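Local coordinates for uncharacterized protein (Bombyx mori, PDB 5AZ0) that probably catalyses the NAD(P)H-dependent reduction of aldehydes and ketones to alcohols, as an aldo-keto reductase built on a TIM barrel, at residues 16-21 and 98-103; 55-60 and 282-287; 66-71 and 273-278. All blocks are in the same frame, centred on the assembly; numbering follows the deposited sequence.

Contact 1. Residues 16-21 and 98-103; sequences EIPALG and DLFITT
Glu-16 meets Phe-100 through its backbone: the carbonyl O stands 3.3 Å from Phe-100 CE2, approaching the ring obliquely. Its side chain turns elsewhere, carrying OE2 to a salt bridge with Lys-10 in the same hairpin.

Ile-17 lies over the ring face. Its CG1 is 3.8 Å from the centroid of the Phe-100 ring and 13° off the ring normal, so the methylene sits over the centre of one face in a CH-pi contact. With CG1 anti to the backbone N (chi1 -172°) the branch reaches across the ring, and CD1 lies over the CE1-CZ side of the same face, 3.6 Å from Phe-100 CE1. The aromatic side chain is itself aimed at the hairpin, whose Ile-17 CA is 6.8 Å from Phe-100 CA.

Pro-18 then packs nearer the backbone of Phe-100, its CD 3.7 Å from Phe-100 CB. The Pro-18 carbonyl is used differently, accepting a hydrogen bond from His-68 ND1; the His-68 ring also meets that of Phe-100.

The segments 16-18 and 100-103 run nearly at right angles, their axes 85° apart and 8.2 Å away at closest approach, so this is side-chain packing between two separate sheets and not strand pairing. Strand 16-18 pairs instead with strand 8-10. An N-terminal hairpin laid across the start of the parallel strands, with an aromatic residue of a barrel strand reaching out to it, is the bottom plug characteristic of the aldo-keto reductase (alpha/beta)8 barrel.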
loop_
_atom_site.group_PDB
_atom_site.type_symbol
_atom_site.label_atom_id
_atom_site.label_comp_id
_atom_site.label_asym_id
_atom_site.label_seq_id
_atom_site.Cartn_x
_atom_site.Cartn_y
_atom_site.Cartn_z
ATOM N N GLU A 16 -2.448 -8.530 -13.970
ATOM C CA GLU A 16 -1.397 -7.496 -13.865
ATOM C C GLU A 16 -1.677 -6.477 -12.822
ATOM O O GLU A 16 -2.825 -6.103 -12.640
ATOM C CB GLU A 16 -1.403 -6.667 -15.199
ATOM C CG GLU A 16 -0.939 -7.528 -16.314
ATOM C CD GLU A 16 -0.599 -6.763 -17.574
ATOM O OE1 GLU A 16 -1.355 -5.861 -17.981
ATOM O OE2 GLU A 16 0.403 -7.146 -18.114
ATOM N N ILE A 17 -0.628 -5.949 -12.229
ATOM C CA ILE A 17 -0.723 -4.866 -11.335
ATOM C C ILE A 17 0.278 -3.773 -11.747
ATOM O O ILE A 17 1.434 -4.065 -11.898
ATOM C CB ILE A 17 -0.493 -5.300 -9.903
ATOM C CG1 ILE A 17 -0.818 -4.114 -8.960
ATOM C CG2 ILE A 17 0.913 -5.832 -9.639
ATOM C CD1 ILE A 17 -0.950 -4.547 -7.496
ATOM N N PRO A 18 -0.179 -2.530 -11.934
ATOM C CA PRO A 18 0.767 -1.464 -12.322
ATOM C C PRO A 18 1.751 -1.200 -11.212
ATOM O O PRO A 18 1.352 -1.117 -10.005
ATOM C CB PRO A 18 -0.151 -0.228 -12.551
ATOM C CG PRO A 18 -1.493 -0.815 -12.927
ATOM C CD PRO A 18 -1.594 -2.080 -12.068
ATOM N N ALA A 19 3.004 -1.006 -11.617
ATOM C CA ALA A 19 4.154 -0.898 -10.692
ATOM C C ALA A 19 4.181 0.316 -9.832
ATOM O O ALA A 19 4.964 0.404 -8.867
ATOM C CB ALA A 19 5.401 -0.946 -11.460
ATOM N N LEU A 20 3.308 1.274 -10.148
ATOM C CA LEU A 20 3.120 2.444 -9.325
ATOM C C LEU A 20 1.638 2.645 -9.119
ATOM O O LEU A 20 0.850 2.389 -10.019
ATOM C CB LEU A 20 3.720 3.603 -10.044
ATOM C CG LEU A 20 3.831 4.962 -9.387
ATOM C CD1 LEU A 20 4.997 4.908 -8.432
ATOM C CD2 LEU A 20 4.115 5.978 -10.526
ATOM N N GLY A 21 1.266 2.996 -7.898
ATOM C CA GLY A 21 -0.118 3.259 -7.518
ATOM C C GLY A 21 -0.276 4.594 -6.796
ATOM O O GLY A 21 0.667 5.071 -6.140
ATOM N N ASP A 98 -9.660 -0.592 -17.379
ATOM C CA ASP A 98 -8.282 -0.130 -17.445
ATOM C C ASP A 98 -7.717 0.107 -16.043
ATOM O O ASP A 98 -6.525 0.336 -15.922
ATOM C CB ASP A 98 -8.204 1.198 -18.225
ATOM C CG ASP A 98 -8.819 1.084 -19.668
ATOM O OD1 ASP A 98 -8.649 0.050 -20.333
ATOM O OD2 ASP A 98 -9.534 2.014 -20.062
ATOM N N LEU A 99 -8.592 0.241 -15.043
ATOM C CA LEU A 99 -8.155 0.647 -13.734
ATOM C C LEU A 99 -7.870 -0.587 -12.855
ATOM O O LEU A 99 -8.559 -1.571 -12.991
ATOM C CB LEU A 99 -9.204 1.493 -13.073
ATOM C CG LEU A 99 -9.497 2.774 -13.814
ATOM C CD1 LEU A 99 -10.725 3.433 -13.171
ATOM C CD2 LEU A 99 -8.304 3.681 -13.721
ATOM N N PHE A 100 -6.887 -0.451 -11.969
ATOM C CA PHE A 100 -6.598 -1.397 -10.923
ATOM C C PHE A 100 -6.905 -0.722 -9.618
ATOM O O PHE A 100 -6.173 0.167 -9.219
ATOM C CB PHE A 100 -5.114 -1.790 -10.949
ATOM C CG PHE A 100 -4.808 -2.981 -10.100
ATOM C CD1 PHE A 100 -4.687 -2.854 -8.670
ATOM C CD2 PHE A 100 -4.755 -4.231 -10.670
ATOM C CE1 PHE A 100 -4.478 -3.987 -7.897
ATOM C CE2 PHE A 100 -4.546 -5.374 -9.908
ATOM C CZ PHE A 100 -4.390 -5.263 -8.533
ATOM N N ILE A 101 -7.980 -1.148 -8.927
ATOM C CA ILE A 101 -8.404 -0.502 -7.706
ATOM C C ILE A 101 -8.363 -1.453 -6.538
ATOM O O ILE A 101 -8.874 -2.558 -6.599
ATOM C CB ILE A 101 -9.847 0.026 -7.873
ATOM C CG1 ILE A 101 -9.875 1.074 -8.996
ATOM C CG2 ILE A 101 -10.372 0.637 -6.569
ATOM C CD1 ILE A 101 -11.305 1.387 -9.415
ATOM N N THR A 102 -7.696 -1.026 -5.501
ATOM C CA THR A 102 -7.482 -1.845 -4.270
ATOM C C THR A 102 -8.236 -1.238 -3.091
ATOM O O THR A 102 -8.235 -0.011 -2.911
ATOM C CB THR A 102 -5.990 -1.843 -3.886
ATOM O OG1 THR A 102 -5.240 -2.544 -4.871
ATOM C CG2 THR A 102 -5.751 -2.598 -2.554
ATOM N N THR A 103 -8.908 -2.062 -2.303
ATOM C CA THR A 103 -9.381 -1.616 -1.007
ATOM C C THR A 103 -8.966 -2.650 0.074
ATOM O O THR A 103 -8.301 -3.621 -0.242
ATOM C CB THR A 103 -10.890 -1.264 -0.955
ATOM O OG1 THR A 103 -11.143 -0.597 0.301
ATOM C CG2 THR A 103 -11.745 -2.481 -1.031
#

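Contact 2. Residues 55-60 and 282-287; sequences LDALSY and SRVLEN. With ACT (acetate ion), chain K.
Tyr-60 points its ring edge, not its face, at helix 282-287. Val-284 CG1 lies near the ring plane, 4.0 Å from Tyr-60 CD2, and Leu-285 CB approaches the same edge further out, 3.5 Å from Tyr-60 OH. The two side chains on the far helix therefore follow one another along the aromatic edge. Tyr-60 and Val-284 lie alongside each other, pointing opposite ways, whereas Leu-285 lies aslant, its CD2 3.6 Å from Tyr-60 OH. CG anti to the backbone N (chi1 175°) directs the ring toward the partner helix.

One turn earlier on the same helical face, Ala-57 points at the partner helix too, and its CB meets Val-284 CG2 at 4.2 Å. Val-284 thus spreads its two methyls between Ala-57 and Tyr-60. The small alanine matches the close approach of the backbones there, with Ala-57 CA and Val-284 CA 7.3 Å apart. The helix axes cross at -39° and come within 9.9 Å.

Replacing Tyr-60 by alanine removes ring and hydroxyl alike, which would probably open a gap beside Val-284 CG1 and leave Leu-285 CB and CD2 without the OH they pack against.

Arg-283 leaves the interface and gives acetate, chain K, a weak hydrogen bond, NH1 to O at 2.8 Å with a bent N-H...O angle of 120°; Thr-280 and Val-279 also bind this ion. The chemistry thus splits by helix face: Val-284 and Leu-285 join helices 51-64 and 281-287 by van der Waals packing, in Leu-285's case against the phenol oxygen, while Arg-283 lies near an acetate probably from the crystallisation liquor, a position consistent with the coenzyme-phosphate site of NADPH-dependent relatives.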
loop_
_atom_site.group_PDB
_atom_site.type_symbol
_atom_site.label_atom_id
_atom_site.label_comp_id
_atom_site.label_asym_id
_atom_site.label_seq_id
_atom_site.Cartn_x
_atom_site.Cartn_y
_atom_site.Cartn_z
ATOM N N LEU A 55 -8.255 14.587 -4.578
ATOM C CA LEU A 55 -9.182 14.209 -5.657
ATOM C C LEU A 55 -8.844 14.837 -6.964
ATOM O O LEU A 55 -8.871 14.205 -8.005
ATOM C CB LEU A 55 -10.596 14.612 -5.278
ATOM C CG LEU A 55 -11.109 13.957 -4.020
ATOM C CD1 LEU A 55 -12.539 14.472 -3.751
ATOM C CD2 LEU A 55 -11.011 12.448 -4.120
ATOM N N ASP A 56 -8.536 16.122 -6.915
ATOM C CA ASP A 56 -8.042 16.851 -8.088
ATOM C C ASP A 56 -6.715 16.262 -8.579
ATOM O O ASP A 56 -6.572 16.005 -9.770
ATOM C CB ASP A 56 -7.961 18.364 -7.739
ATOM C CG ASP A 56 -7.575 19.228 -8.903
ATOM O OD1 ASP A 56 -8.083 19.023 -10.036
ATOM O OD2 ASP A 56 -6.688 20.083 -8.671
ATOM N N ALA A 57 -5.761 15.954 -7.680
ATOM C CA ALA A 57 -4.492 15.292 -8.172
ATOM C C ALA A 57 -4.748 13.847 -8.684
ATOM O O ALA A 57 -4.128 13.393 -9.665
ATOM C CB ALA A 57 -3.398 15.371 -7.115
ATOM N N LEU A 58 -5.801 13.192 -8.152
ATOM C CA LEU A 58 -6.238 11.869 -8.730
ATOM C C LEU A 58 -6.723 11.964 -10.161
ATOM O O LEU A 58 -6.328 11.161 -11.082
ATOM C CB LEU A 58 -7.265 11.157 -7.824
ATOM C CG LEU A 58 -7.868 9.810 -8.293
ATOM C CD1 LEU A 58 -6.827 8.777 -8.689
ATOM C CD2 LEU A 58 -8.737 9.299 -7.167
ATOM N N SER A 59 -7.537 12.994 -10.400
ATOM C CA SER A 59 -8.081 13.205 -11.740
ATOM C C SER A 59 -6.972 13.455 -12.696
ATOM O O SER A 59 -6.879 12.865 -13.798
ATOM C CB SER A 59 -9.102 14.424 -11.734
ATOM O OG SER A 59 -9.516 14.675 -13.079
ATOM N N TYR A 60 -6.067 14.340 -12.291
ATOM C CA TYR A 60 -4.832 14.587 -13.077
ATOM C C TYR A 60 -4.040 13.267 -13.296
ATOM O O TYR A 60 -3.638 12.899 -14.443
ATOM C CB TYR A 60 -3.979 15.693 -12.328
ATOM C CG TYR A 60 -2.634 15.953 -12.969
ATOM C CD1 TYR A 60 -2.514 16.707 -14.162
ATOM C CD2 TYR A 60 -1.453 15.376 -12.442
ATOM C CE1 TYR A 60 -1.260 16.907 -14.763
ATOM C CE2 TYR A 60 -0.216 15.568 -13.048
ATOM C CZ TYR A 60 -0.101 16.328 -14.195
ATOM O OH TYR A 60 1.178 16.506 -14.728
ATOM N N SER A 282 2.519 18.144 -9.554
ATOM C CA SER A 282 3.893 18.049 -10.096
ATOM C C SER A 282 4.576 16.783 -9.497
ATOM O O SER A 282 5.290 16.110 -10.191
ATOM C CB SER A 282 4.715 19.326 -9.843
ATOM O OG SER A 282 4.473 19.798 -8.544
ATOM N N ARG A 283 4.329 16.488 -8.224
ATOM C CA ARG A 283 4.835 15.237 -7.607
ATOM C C ARG A 283 4.241 13.987 -8.241
ATOM O O ARG A 283 4.961 13.053 -8.597
ATOM C CB ARG A 283 4.648 15.306 -6.121
ATOM C CG ARG A 283 5.722 16.209 -5.508
ATOM C CD ARG A 283 5.336 16.583 -4.098
ATOM N NE ARG A 283 6.269 17.483 -3.426
ATOM C CZ ARG A 283 5.954 18.267 -2.387
ATOM N NH1 ARG A 283 4.714 18.318 -1.883
ATOM N NH2 ARG A 283 6.890 19.032 -1.844
ATOM N N VAL A 284 2.953 14.048 -8.556
ATOM C CA VAL A 284 2.304 12.975 -9.279
ATOM C C VAL A 284 3.027 12.725 -10.546
ATOM O O VAL A 284 3.341 11.595 -10.899
ATOM C CB VAL A 284 0.836 13.311 -9.584
ATOM C CG1 VAL A 284 0.193 12.317 -10.499
ATOM C CG2 VAL A 284 0.059 13.368 -8.301
ATOM N N LEU A 285 3.306 13.781 -11.272
ATOM C CA LEU A 285 3.997 13.607 -12.569
ATOM C C LEU A 285 5.442 13.073 -12.417
ATOM O O LEU A 285 5.920 12.212 -13.171
ATOM C CB LEU A 285 4.029 14.965 -13.300
ATOM C CG LEU A 285 4.763 14.996 -14.632
ATOM C CD1 LEU A 285 4.275 13.902 -15.546
ATOM C CD2 LEU A 285 4.685 16.405 -15.279
ATOM N N GLU A 286 6.134 13.691 -11.484
ATOM C CA GLU A 286 7.564 13.381 -11.161
ATOM C C GLU A 286 7.667 11.892 -10.731
ATOM O O GLU A 286 8.420 11.140 -11.352
ATOM C CB GLU A 286 8.028 14.338 -10.054
ATOM C CG GLU A 286 9.521 14.373 -9.686
ATOM C CD GLU A 286 9.806 14.955 -8.284
ATOM O OE1 GLU A 286 8.929 15.583 -7.674
ATOM O OE2 GLU A 286 10.925 14.789 -7.759
ATOM N N ASN A 287 6.797 11.453 -9.784
ATOM C CA ASN A 287 6.760 10.027 -9.345
ATOM C C ASN A 287 6.612 9.031 -10.449
ATOM O O ASN A 287 7.137 7.928 -10.317
ATOM C CB ASN A 287 5.717 9.790 -8.270
ATOM C CG ASN A 287 5.998 10.584 -7.046
ATOM O OD1 ASN A 287 7.108 11.035 -6.886
ATOM N ND2 ASN A 287 5.008 10.821 -6.210
HETATM C C ACT K . 2.136 16.235 -0.938
HETATM O O ACT K . 3.307 15.944 -1.290
HETATM O OXT ACT K . 1.507 17.033 -1.617
HETATM C CH3 ACT K . 1.422 15.624 0.241
#

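Contact 3. Residues 66-71 and 273-278; sequences YRHIDT and VSIPKT. With ACT (acetate ion), chain H; ACT (acetate ion), chain K.
His-68 is a buried imidazole set against two aliphatic methyl groups: its CE1 lies 3.8 Å from Val-273 CG1 and 3.8 Å from Ile-275 CD1. Both come to the ring obliquely. The imidazole reaches into the barrel interior because its CG is anti to the backbone N (chi1 177°), and its ND1 is satisfied by the carbonyl O of Pro-18 in the plug hairpin.

Ile-275 serves two neighbours with two branches. Its CD1 meets the ring, while its CG2 lies 3.8 Å from Asp-70 CB; both approaches are at about a right angle between side chains. The folded Ile-275 chain (chi1 -48°, chi2 -55°) brings CD1 back toward the histidine. Asp-70 thus presents its CB to the isoleucine and its carboxylate to polar partners, Lys-104 in a salt bridge at OD2 and Gln-197 in a hydrogen bond at OD1.

Strands 68-70 and 273-274 do not pair directly: Tyr-22 bonds to His-68 and Asp-70, and Gly-21 to Ser-274, so the chain around 21-23 lies between them, and their inward side chains meet.

Ahead of strand 68-70, Arg-67 binds acetate, chain H, with two near-straight bonds, NE to O at 2.9 Å and NH2 to OXT at 3.0 Å; past strand 273-274, Thr-278 OG1 gives a weak bond to O of acetate, chain K, at 2.9 Å. Both ions probably come from the crystallisation liquor.

Ile-275 thus packs against the aliphatic part of Asp-70 while the carboxylate stays with Lys-104 and Gln-197, consistent with the Asp-Lys couple of the aldo-keto reductase catalytic tetrad.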
loop_
_atom_site.group_PDB
_atom_site.type_symbol
_atom_site.label_atom_id
_atom_site.label_comp_id
_atom_site.label_asym_id
_atom_site.label_seq_id
_atom_site.Cartn_x
_atom_site.Cartn_y
_atom_site.Cartn_z
ATOM N N TYR A 66 -1.942 7.190 -14.822
ATOM C CA TYR A 66 -2.021 6.301 -13.663
ATOM C C TYR A 66 -3.340 5.501 -13.807
ATOM O O TYR A 66 -4.401 6.036 -14.194
ATOM C CB TYR A 66 -2.080 7.070 -12.385
ATOM C CG TYR A 66 -0.797 7.641 -11.821
ATOM C CD1 TYR A 66 -0.061 8.656 -12.474
ATOM C CD2 TYR A 66 -0.362 7.246 -10.540
ATOM C CE1 TYR A 66 1.059 9.259 -11.831
ATOM C CE2 TYR A 66 0.738 7.789 -9.955
ATOM C CZ TYR A 66 1.458 8.813 -10.570
ATOM O OH TYR A 66 2.567 9.295 -9.841
ATOM N N ARG A 67 -3.232 4.224 -13.543
ATOM C CA ARG A 67 -4.364 3.297 -13.492
ATOM C C ARG A 67 -4.607 2.595 -12.156
ATOM O O ARG A 67 -5.739 2.130 -11.906
ATOM C CB ARG A 67 -4.141 2.284 -14.552
ATOM C CG ARG A 67 -4.062 2.868 -15.979
ATOM C CD ARG A 67 -5.377 3.551 -16.405
ATOM N NE ARG A 67 -5.282 4.191 -17.732
ATOM C CZ ARG A 67 -5.105 5.499 -17.932
ATOM N NH1 ARG A 67 -5.012 6.384 -16.932
ATOM N NH2 ARG A 67 -5.067 5.936 -19.177
ATOM N N HIS A 68 -3.591 2.618 -11.275
ATOM C CA HIS A 68 -3.596 1.911 -10.019
ATOM C C HIS A 68 -3.912 2.888 -8.912
ATOM O O HIS A 68 -3.191 3.859 -8.687
ATOM C CB HIS A 68 -2.231 1.180 -9.838
ATOM C CG HIS A 68 -2.031 0.435 -8.551
ATOM N ND1 HIS A 68 -0.922 -0.381 -8.371
ATOM C CD2 HIS A 68 -2.769 0.342 -7.401
ATOM C CE1 HIS A 68 -0.950 -0.876 -7.144
ATOM N NE2 HIS A 68 -2.057 -0.463 -6.539
ATOM N N ILE A 69 -5.011 2.611 -8.205
ATOM C CA ILE A 69 -5.488 3.403 -7.106
ATOM C C ILE A 69 -5.597 2.542 -5.832
ATOM O O ILE A 69 -6.309 1.568 -5.810
ATOM C CB ILE A 69 -6.906 3.956 -7.426
ATOM C CG1 ILE A 69 -6.908 4.811 -8.679
ATOM C CG2 ILE A 69 -7.415 4.806 -6.259
ATOM C CD1 ILE A 69 -8.335 5.046 -9.186
ATOM N N ASP A 70 -4.944 2.962 -4.758
ATOM C CA ASP A 70 -4.878 2.191 -3.525
ATOM C C ASP A 70 -5.705 2.882 -2.522
ATOM O O ASP A 70 -5.446 4.070 -2.214
ATOM C CB ASP A 70 -3.416 2.109 -3.018
ATOM C CG ASP A 70 -3.276 1.241 -1.773
ATOM O OD1 ASP A 70 -3.246 -0.008 -1.948
ATOM O OD2 ASP A 70 -3.203 1.834 -0.630
ATOM N N THR A 71 -6.755 2.227 -2.048
ATOM C CA THR A 71 -7.475 2.826 -0.986
ATOM C C THR A 71 -7.850 1.792 0.061
ATOM O O THR A 71 -7.396 0.672 -0.005
ATOM C CB THR A 71 -8.724 3.635 -1.507
ATOM O OG1 THR A 71 -9.148 4.521 -0.463
ATOM C CG2 THR A 71 -9.864 2.755 -1.901
ATOM N N VAL A 273 6.343 -2.805 -6.114
ATOM C CA VAL A 273 5.329 -1.858 -6.497
ATOM C C VAL A 273 5.383 -0.773 -5.436
ATOM O O VAL A 273 5.470 -1.097 -4.286
ATOM C CB VAL A 273 3.908 -2.517 -6.509
ATOM C CG1 VAL A 273 2.831 -1.468 -6.736
ATOM C CG2 VAL A 273 3.815 -3.696 -7.510
ATOM N N SER A 274 5.367 0.507 -5.821
ATOM C CA SER A 274 5.302 1.643 -4.884
ATOM C C SER A 274 3.949 2.346 -4.904
ATOM O O SER A 274 3.383 2.551 -5.983
ATOM C CB SER A 274 6.328 2.684 -5.258
ATOM O OG SER A 274 7.591 2.186 -4.824
ATOM N N ILE A 275 3.515 2.775 -3.724
ATOM C CA ILE A 275 2.323 3.564 -3.486
ATOM C C ILE A 275 2.706 4.854 -2.752
ATOM O O ILE A 275 2.387 5.065 -1.573
ATOM C CB ILE A 275 1.274 2.881 -2.566
ATOM C CG1 ILE A 275 0.970 1.444 -2.951
ATOM C CG2 ILE A 275 -0.035 3.699 -2.561
ATOM C CD1 ILE A 275 0.527 1.211 -4.347
ATOM N N PRO A 276 3.373 5.760 -3.456
ATOM C CA PRO A 276 3.525 7.087 -2.872
ATOM C C PRO A 276 2.187 7.821 -2.683
ATOM O O PRO A 276 1.252 7.575 -3.434
ATOM C CB PRO A 276 4.338 7.825 -3.895
ATOM C CG PRO A 276 3.959 7.171 -5.181
ATOM C CD PRO A 276 3.808 5.705 -4.860
ATOM N N LYS A 277 2.126 8.656 -1.648
ATOM C CA LYS A 277 1.002 9.514 -1.425
ATOM C C LYS A 277 1.425 10.968 -1.620
ATOM O O LYS A 277 2.362 11.435 -0.966
ATOM C CB LYS A 277 0.404 9.336 -0.045
ATOM C CG LYS A 277 -0.916 10.134 0.032
ATOM C CD LYS A 277 -1.060 10.908 1.308
ATOM C CE LYS A 277 -0.240 12.135 1.330
ATOM N NZ LYS A 277 0.143 12.348 2.745
ATOM N N THR A 278 0.723 11.675 -2.503
ATOM C CA THR A 278 0.894 13.134 -2.661
ATOM C C THR A 278 -0.424 13.735 -3.118
ATOM O O THR A 278 -1.222 13.054 -3.711
ATOM C CB THR A 278 2.004 13.447 -3.680
ATOM O OG1 THR A 278 2.201 14.864 -3.775
ATOM C CG2 THR A 278 1.693 12.868 -5.070
HETATM C C ACT H . -5.574 2.679 -20.982
HETATM O O ACT H . -5.147 2.261 -19.849
HETATM O OXT ACT H . -5.926 3.870 -21.200
HETATM C CH3 ACT H . -5.690 1.732 -22.142
HETATM C C ACT K . 2.136 16.235 -0.938
HETATM O O ACT K . 3.307 15.944 -1.290
HETATM O OXT ACT K . 1.507 17.033 -1.617
HETATM C CH3 ACT K . 1.422 15.624 0.241
#

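Overall arrangement
The six segments come in the order 16-21, 55-60, 66-71, 98-103, 273-278 and 282-287, so contact 1 interleaves with the others while contact 3 is nested within the loop closed by contact 2. Contact 3 lies between the other two, its centre about 7 Å from that of contact 1 and about 10 Å from that of contact 2; contacts 1 and 2 are about 15 Å apart. Neighbouring strands 68-70 and 100-105 tie contacts 1 and 3 together, and a probable hydrogen bond from Tyr-66 OH to Val-284 O links contacts 3 and 2. They join the plug hairpin to strand 68-70 and helix 51-64 where these meet strand 273-274 and helix 281-287 as the barrel closes.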